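Local atomic coordinates of exotoxin 6 (Staphylococcus aureus subsp. aureus Mu50, PDB entry 4ZYS), a protein that belongs to the staphylococcal superantigen-like exotoxins and probably binds host molecules, perhaps sugar-bearing ones, although its precise role is not established. Residues G146-T158 with G164-E176. Residues are numbered along the deposited sequence; the frame is centred on the assembly and turned at random.
Sequences GLYSNGLKQGQIT and GKSHTIDLSQKLE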
ATOM      1  N   GLY A 146      -9.563  15.440  -6.690  1.00 25.14           N
ATOM      2  CA  GLY A 146     -10.234  15.936  -5.496  1.00 25.55           C
ATOM      3  C   GLY A 146     -10.919  14.905  -4.618  1.00 28.81           C
ATOM      4  O   GLY A 146     -11.914  15.227  -3.964  1.00 30.26           O
ATOM      5  N   LEU A 147     -10.396  13.667  -4.582  1.00 20.88           N
ATOM      6  CA  LEU A 147     -10.932  12.651  -3.689  1.00 19.02           C
ATOM      7  C   LEU A 147     -10.750  13.120  -2.216  1.00 23.68           C
ATOM      8  O   LEU A 147      -9.685  13.629  -1.842  1.00 21.70           O
ATOM      9  CB  LEU A 147     -10.249  11.288  -3.927  1.00 16.77           C
ATOM     10  CG  LEU A 147     -10.741  10.078  -3.067  1.00 18.37           C
ATOM     11  CD1 LEU A 147     -12.180   9.628  -3.443  1.00 17.42           C
ATOM     12  CD2 LEU A 147      -9.782   8.888  -3.220  1.00 15.54           C
ATOM     13  N   TYR A 148     -11.821  12.976  -1.418  1.00 21.58           N
ATOM     14  CA  TYR A 148     -11.925  13.314   0.016  1.00 21.36           C
ATOM     15  C   TYR A 148     -12.011  14.814   0.222  1.00 27.81           C
ATOM     16  O   TYR A 148     -11.695  15.344   1.285  1.00 27.34           O
ATOM     17  CB  TYR A 148     -10.800  12.685   0.855  1.00 21.17           C
ATOM     18  CG  TYR A 148     -10.657  11.190   0.669  1.00 19.13           C
ATOM     19  CD1 TYR A 148     -11.774  10.358   0.648  1.00 19.69           C
ATOM     20  CD2 TYR A 148      -9.401  10.602   0.547  1.00 19.48           C
ATOM     21  CE1 TYR A 148     -11.648   8.984   0.447  1.00 18.69           C
ATOM     22  CE2 TYR A 148      -9.260   9.223   0.410  1.00 20.00           C
ATOM     23  CZ  TYR A 148     -10.387   8.419   0.345  1.00 24.51           C
ATOM     24  OH  TYR A 148     -10.240   7.067   0.157  1.00 25.00           O
ATOM     25  N   SER A 149     -12.529  15.484  -0.794  1.00 27.80           N
ATOM     26  CA  SER A 149     -12.871  16.896  -0.767  1.00 29.75           C
ATOM     27  C   SER A 149     -14.254  17.034  -1.368  1.00 34.82           C
ATOM     28  O   SER A 149     -14.607  16.244  -2.253  1.00 34.54           O
ATOM     29  CB  SER A 149     -11.840  17.729  -1.510  1.00 33.07           C
ATOM     30  OG  SER A 149     -10.638  17.702  -0.760  1.00 43.20           O
ATOM     31  N   ASN A 150     -15.061  17.971  -0.830  1.00 31.06           N
ATOM     32  CA  ASN A 150     -16.413  18.288  -1.306  1.00 32.52           C
ATOM     33  C   ASN A 150     -17.368  17.082  -1.278  1.00 37.61           C
ATOM     34  O   ASN A 150     -18.204  16.933  -2.177  1.00 38.49           O
ATOM     35  CB  ASN A 150     -16.374  18.887  -2.739  1.00 35.11           C
ATOM     36  CG  ASN A 150     -15.433  20.055  -2.916  1.00 58.07           C
ATOM     37  OD1 ASN A 150     -15.768  21.216  -2.633  1.00 59.61           O
ATOM     38  ND2 ASN A 150     -14.232  19.756  -3.394  1.00 40.87           N
ATOM     39  N   GLY A 151     -17.241  16.247  -0.252  1.00 33.75           N
ATOM     40  CA  GLY A 151     -18.077  15.062  -0.091  1.00 33.94           C
ATOM     41  C   GLY A 151     -17.792  13.910  -1.045  1.00 37.45           C
ATOM     42  O   GLY A 151     -18.629  13.006  -1.176  1.00 36.19           O
ATOM     43  N   LEU A 152     -16.611  13.920  -1.721  1.00 34.65           N
ATOM     44  CA  LEU A 152     -16.219  12.819  -2.624  1.00 34.35           C
ATOM     45  C   LEU A 152     -15.488  11.780  -1.805  1.00 31.98           C
ATOM     46  O   LEU A 152     -14.287  11.877  -1.607  1.00 30.86           O
ATOM     47  CB  LEU A 152     -15.370  13.326  -3.788  1.00 35.24           C
ATOM     48  CG  LEU A 152     -16.150  13.973  -4.904  1.00 43.05           C
ATOM     49  CD1 LEU A 152     -15.306  15.032  -5.603  1.00 44.41           C
ATOM     50  CD2 LEU A 152     -16.673  12.922  -5.889  1.00 47.26           C
ATOM     51  N   LYS A 153     -16.224  10.820  -1.289  1.00 26.88           N
ATOM     52  CA  LYS A 153     -15.729   9.856  -0.308  1.00 26.68           C
ATOM     53  C   LYS A 153     -16.025   8.394  -0.699  1.00 32.39           C
ATOM     54  O   LYS A 153     -15.634   7.492   0.027  1.00 33.99           O
ATOM     55  CB  LYS A 153     -16.437  10.213   1.035  1.00 28.79           C
ATOM     56  CG  LYS A 153     -16.126   9.362   2.270  1.00 46.30           C
ATOM     57  CD  LYS A 153     -17.346   9.231   3.220  1.00 57.80           C
ATOM     58  CE  LYS A 153     -17.694  10.523   3.949  1.00 66.45           C
ATOM     59  NZ  LYS A 153     -18.554  10.297   5.138  1.00 69.91           N
ATOM     60  N   GLN A 154     -16.711   8.147  -1.811  1.00 28.27           N
ATOM     61  CA  GLN A 154     -17.097   6.785  -2.184  1.00 26.96           C
ATOM     62  C   GLN A 154     -16.480   6.308  -3.495  1.00 27.23           C
ATOM     63  O   GLN A 154     -16.082   7.105  -4.341  1.00 26.45           O
ATOM     64  CB  GLN A 154     -18.627   6.712  -2.300  1.00 29.21           C
ATOM     65  CG  GLN A 154     -19.354   6.590  -0.975  1.00 32.27           C
ATOM     66  CD  GLN A 154     -20.799   6.960  -1.159  1.00 57.93           C
ATOM     67  OE1 GLN A 154     -21.143   8.132  -1.369  1.00 63.18           O
ATOM     68  NE2 GLN A 154     -21.684   5.975  -1.100  1.00 43.58           N
ATOM     69  N   GLY A 155     -16.449   4.994  -3.665  1.00 23.61           N
ATOM     70  CA  GLY A 155     -15.934   4.361  -4.870  1.00 21.79           C
ATOM     71  C   GLY A 155     -15.092   3.135  -4.613  1.00 26.01           C
ATOM     72  O   GLY A 155     -15.035   2.610  -3.496  1.00 23.77           O
ATOM     73  N   GLN A 156     -14.383   2.713  -5.652  1.00 25.25           N
ATOM     74  CA  GLN A 156     -13.609   1.484  -5.646  1.00 24.78           C
ATOM     75  C   GLN A 156     -12.355   1.567  -6.484  1.00 26.53           C
ATOM     76  O   GLN A 156     -12.336   2.215  -7.544  1.00 25.28           O
ATOM     77  CB  GLN A 156     -14.507   0.391  -6.265  1.00 27.48           C
ATOM     78  CG  GLN A 156     -14.270  -1.014  -5.768  1.00 46.98           C
ATOM     79  CD  GLN A 156     -15.206  -1.991  -6.435  1.00 60.92           C
ATOM     80  OE1 GLN A 156     -14.839  -2.690  -7.387  1.00 52.54           O
ATOM     81  NE2 GLN A 156     -16.429  -2.084  -5.930  1.00 56.11           N
ATOM     82  N   ILE A 157     -11.332   0.824  -6.048  1.00 21.03           N
ATOM     83  CA  ILE A 157     -10.119   0.554  -6.807  1.00 18.85           C
ATOM     84  C   ILE A 157     -10.241  -0.898  -7.297  1.00 21.77           C
ATOM     85  O   ILE A 157     -10.522  -1.762  -6.478  1.00 22.35           O
ATOM     86  CB  ILE A 157      -8.796   0.795  -6.031  1.00 20.13           C
ATOM     87  CG1 ILE A 157      -8.591   2.266  -5.703  1.00 19.19           C
ATOM     88  CG2 ILE A 157      -7.588   0.235  -6.816  1.00 19.70           C
ATOM     89  CD1 ILE A 157      -7.654   2.487  -4.496  1.00 22.16           C
ATOM     90  N   THR A 158     -10.022  -1.171  -8.601  1.00 17.28           N
ATOM     91  CA  THR A 158     -10.061  -2.534  -9.134  1.00 17.70           C
ATOM     92  C   THR A 158      -8.707  -2.803  -9.810  1.00 22.71           C
ATOM     93  O   THR A 158      -8.337  -2.104 -10.746  1.00 22.94           O
ATOM     94  CB  THR A 158     -11.287  -2.763 -10.028  1.00 22.96           C
ATOM     95  OG1 THR A 158     -12.445  -2.304  -9.337  1.00 22.75           O
ATOM     96  CG2 THR A 158     -11.485  -4.221 -10.397  1.00 19.85           C
ATOM     97  N   GLY A 164      -6.759 -12.748 -14.862  1.00 28.25           N
ATOM     98  CA  GLY A 164      -8.158 -12.392 -14.631  1.00 29.15           C
ATOM     99  C   GLY A 164      -8.588 -12.141 -13.203  1.00 35.14           C
ATOM    100  O   GLY A 164      -9.701 -11.636 -12.983  1.00 35.48           O
ATOM    101  N   LYS A 165      -7.731 -12.507 -12.222  1.00 31.71           N
ATOM    102  CA  LYS A 165      -8.034 -12.263 -10.814  1.00 31.87           C
ATOM    103  C   LYS A 165      -8.054 -10.755 -10.565  1.00 32.02           C
ATOM    104  O   LYS A 165      -7.232 -10.027 -11.126  1.00 29.84           O
ATOM    105  CB  LYS A 165      -7.013 -12.954  -9.884  1.00 35.86           C
ATOM    106  CG  LYS A 165      -7.186 -14.470  -9.811  1.00 61.92           C
ATOM    107  CD  LYS A 165      -6.021 -15.152  -9.105  1.00 76.55           C
ATOM    108  CE  LYS A 165      -6.101 -16.655  -9.228  1.00 89.82           C
ATOM    109  NZ  LYS A 165      -5.033 -17.325  -8.442  1.00102.33           N
ATOM    110  N   SER A 166      -9.015 -10.293  -9.769  1.00 27.61           N
ATOM    111  CA  SER A 166      -9.117  -8.887  -9.434  1.00 26.93           C
ATOM    112  C   SER A 166      -8.989  -8.662  -7.925  1.00 31.98           C
ATOM    113  O   SER A 166      -9.385  -9.519  -7.123  1.00 34.49           O
ATOM    114  CB  SER A 166     -10.416  -8.291  -9.955  1.00 29.71           C
ATOM    115  OG  SER A 166     -11.540  -8.881  -9.333  1.00 40.54           O
ATOM    116  N   HIS A 167      -8.397  -7.518  -7.552  1.00 23.95           N
ATOM    117  CA  HIS A 167      -8.256  -7.054  -6.181  1.00 22.56           C
ATOM    118  C   HIS A 167      -9.072  -5.780  -6.090  1.00 25.36           C
ATOM    119  O   HIS A 167      -8.816  -4.863  -6.858  1.00 24.26           O
ATOM    120  CB  HIS A 167      -6.772  -6.822  -5.799  1.00 21.85           C
ATOM    121  CG  HIS A 167      -5.944  -8.046  -5.982  1.00 24.99           C
ATOM    122  ND1 HIS A 167      -5.933  -9.051  -5.038  1.00 26.72           N
ATOM    123  CD2 HIS A 167      -5.185  -8.421  -7.033  1.00 26.66           C
ATOM    124  CE1 HIS A 167      -5.160  -9.995  -5.535  1.00 26.72           C
ATOM    125  NE2 HIS A 167      -4.693  -9.661  -6.736  1.00 27.07           N
ATOM    126  N   THR A 168     -10.102  -5.743  -5.230  1.00 21.45           N
ATOM    127  CA  THR A 168     -10.936  -4.543  -5.096  1.00 21.28           C
ATOM    128  C   THR A 168     -10.714  -3.899  -3.728  1.00 23.32           C
ATOM    129  O   THR A 168     -10.580  -4.595  -2.730  1.00 21.73           O
ATOM    130  CB  THR A 168     -12.418  -4.808  -5.341  1.00 29.32           C
ATOM    131  OG1 THR A 168     -12.893  -5.645  -4.296  1.00 32.67           O
ATOM    132  CG2 THR A 168     -12.688  -5.435  -6.691  1.00 28.15           C
ATOM    133  N   ILE A 169     -10.639  -2.560  -3.713  1.00 20.29           N
ATOM    134  CA  ILE A 169     -10.427  -1.753  -2.520  1.00 20.63           C
ATOM    135  C   ILE A 169     -11.497  -0.672  -2.444  1.00 25.50           C
ATOM    136  O   ILE A 169     -11.549   0.186  -3.326  1.00 25.00           O
ATOM    137  CB  ILE A 169      -8.997  -1.138  -2.457  1.00 22.40           C
ATOM    138  CG1 ILE A 169      -7.886  -2.230  -2.670  1.00 22.94           C
ATOM    139  CG2 ILE A 169      -8.828  -0.377  -1.145  1.00 22.21           C
ATOM    140  CD1 ILE A 169      -6.391  -1.723  -2.764  1.00 27.06           C
ATOM    141  N   ASP A 170     -12.324  -0.705  -1.375  1.00 21.49           N
ATOM    142  CA  ASP A 170     -13.396   0.259  -1.124  1.00 21.36           C
ATOM    143  C   ASP A 170     -12.779   1.602  -0.693  1.00 23.94           C
ATOM    144  O   ASP A 170     -11.968   1.660   0.226  1.00 22.55           O
ATOM    145  CB  ASP A 170     -14.358  -0.324  -0.073  1.00 23.60           C
ATOM    146  CG  ASP A 170     -15.546   0.516   0.353  1.00 31.39           C
ATOM    147  OD1 ASP A 170     -15.720   1.637  -0.191  1.00 31.18           O
ATOM    148  OD2 ASP A 170     -16.280   0.075   1.258  1.00 35.05           O
ATOM    149  N   LEU A 171     -13.110   2.663  -1.425  1.00 21.62           N
ATOM    150  CA  LEU A 171     -12.531   3.987  -1.202  1.00 19.95           C
ATOM    151  C   LEU A 171     -13.087   4.709   0.011  1.00 22.81           C
ATOM    152  O   LEU A 171     -12.447   5.652   0.506  1.00 21.98           O
ATOM    153  CB  LEU A 171     -12.711   4.860  -2.456  1.00 19.85           C
ATOM    154  CG  LEU A 171     -11.728   4.556  -3.612  1.00 23.47           C
ATOM    155  CD1 LEU A 171     -11.950   5.512  -4.809  1.00 22.95           C
ATOM    156  CD2 LEU A 171     -10.271   4.653  -3.144  1.00 23.87           C
ATOM    157  N   SER A 172     -14.264   4.285   0.499  1.00 18.24           N
ATOM    158  CA  SER A 172     -14.924   4.928   1.641  1.00 17.81           C
ATOM    159  C   SER A 172     -14.335   4.469   2.982  1.00 23.32           C
ATOM    160  O   SER A 172     -14.703   5.014   4.026  1.00 25.49           O
ATOM    161  CB  SER A 172     -16.439   4.692   1.598  1.00 18.70           C
ATOM    162  OG  SER A 172     -16.778   3.350   1.882  1.00 21.53           O
ATOM    163  N   GLN A 173     -13.416   3.482   2.965  1.00 18.86           N
ATOM    164  CA  GLN A 173     -12.747   2.997   4.189  1.00 18.54           C
ATOM    165  C   GLN A 173     -11.275   2.988   3.977  1.00 22.49           C
ATOM    166  O   GLN A 173     -10.863   2.877   2.822  1.00 24.92           O
ATOM    167  CB  GLN A 173     -13.188   1.542   4.532  1.00 20.38           C
ATOM    168  CG  GLN A 173     -14.684   1.309   4.772  1.00 24.16           C
ATOM    169  CD  GLN A 173     -15.221   2.008   6.005  1.00 39.64           C
ATOM    170  OE1 GLN A 173     -14.509   2.232   6.995  1.00 32.30           O
ATOM    171  NE2 GLN A 173     -16.506   2.340   5.977  1.00 31.91           N
ATOM    172  N   LYS A 174     -10.460   2.983   5.056  1.00 17.85           N
ATOM    173  CA  LYS A 174      -9.021   2.721   4.898  1.00 16.35           C
ATOM    174  C   LYS A 174      -8.897   1.273   4.426  1.00 21.26           C
ATOM    175  O   LYS A 174      -9.814   0.490   4.684  1.00 23.13           O
ATOM    176  CB  LYS A 174      -8.246   2.891   6.224  1.00 17.24           C
ATOM    177  CG  LYS A 174      -8.165   4.314   6.784  1.00 27.22           C
ATOM    178  CD  LYS A 174      -7.072   4.458   7.816  1.00 40.97           C
ATOM    179  CE  LYS A 174      -7.365   3.915   9.190  1.00 56.57           C
ATOM    180  NZ  LYS A 174      -6.146   3.938  10.045  1.00 61.85           N
ATOM    181  N   LEU A 175      -7.781   0.879   3.790  1.00 17.39           N
ATOM    182  CA  LEU A 175      -7.563  -0.528   3.420  1.00 16.78           C
ATOM    183  C   LEU A 175      -7.537  -1.375   4.695  1.00 23.08           C
ATOM    184  O   LEU A 175      -7.024  -0.892   5.718  1.00 23.92           O
ATOM    185  CB  LEU A 175      -6.230  -0.664   2.667  1.00 16.11           C
ATOM    186  CG  LEU A 175      -5.742  -2.067   2.280  1.00 19.10           C
ATOM    187  CD1 LEU A 175      -6.670  -2.714   1.286  1.00 18.76           C
ATOM    188  CD2 LEU A 175      -4.320  -2.005   1.718  1.00 20.60           C
ATOM    189  N   GLU A 176      -8.128  -2.606   4.658  1.00 18.99           N
ATOM    190  CA  GLU A 176      -8.153  -3.544   5.804  1.00 17.87           C
ATOM    191  C   GLU A 176      -6.717  -3.797   6.255  1.00 21.70           C
ATOM    192  O   GLU A 176      -5.852  -4.083   5.418  1.00 21.06           O
ATOM    193  CB  GLU A 176      -8.839  -4.871   5.420  1.00 18.79           C
ATOM    194  CG  GLU A 176     -10.322  -4.752   5.150  1.00 26.93           C
ATOM    195  CD  GLU A 176     -10.770  -4.465   3.724  1.00 40.15           C
ATOM    196  OE1 GLU A 176      -9.942  -4.025   2.891  1.00 27.28           O
ATOM    197  OE2 GLU A 176     -11.978  -4.655   3.450  1.00 27.23           O
TER
HETATM  198  O   HOH W   1     -17.506   3.301  -1.667  1.00 26.93           O
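L171 and I157 meet at about a right angle, CD2 of L171 lying 3.7 Å from CD1 of I157, in the apolar centre of a β-hairpin whose strand 166-170 edges the five-stranded sheet of the β-grasp domain. With CG anti to its carbonyl carbon (chi1 -77°), L171 lays CB, CG and CD1 against the G155-Q156 backbone; V194 of strand 189-196 touches both I157 and L171. On the same face, CB of I157 and CB of I169 are 4.1 Å apart, and helix 130-145 packs on I169.

The antiparallel pairing is fixed by reciprocal hydrogen bonds between I157 and I169, 2.8 Å from N of I157 to O of I169, and extended by L171 N to G155 O, a straight bond (172° at hydrogen) whose donor stands above the carbonyl plane. Beyond the end of strand 166-170, Y148, with L147 CG over one ring face, sends OH 2.6 Å to L171 O, in the carbonyl plane on a lone pair; R138 also hydrogen-bonds this hydroxyl.

At the polar edge Q156 and T168 share the other face, OE1 of Q156 lying 3.6 Å from CG2 of T168. D170 forms an Asx turn: its OD1 accepts from S172 N at 3.1 Å and, from the same face of the carboxylate, S172 OG at 2.9 Å.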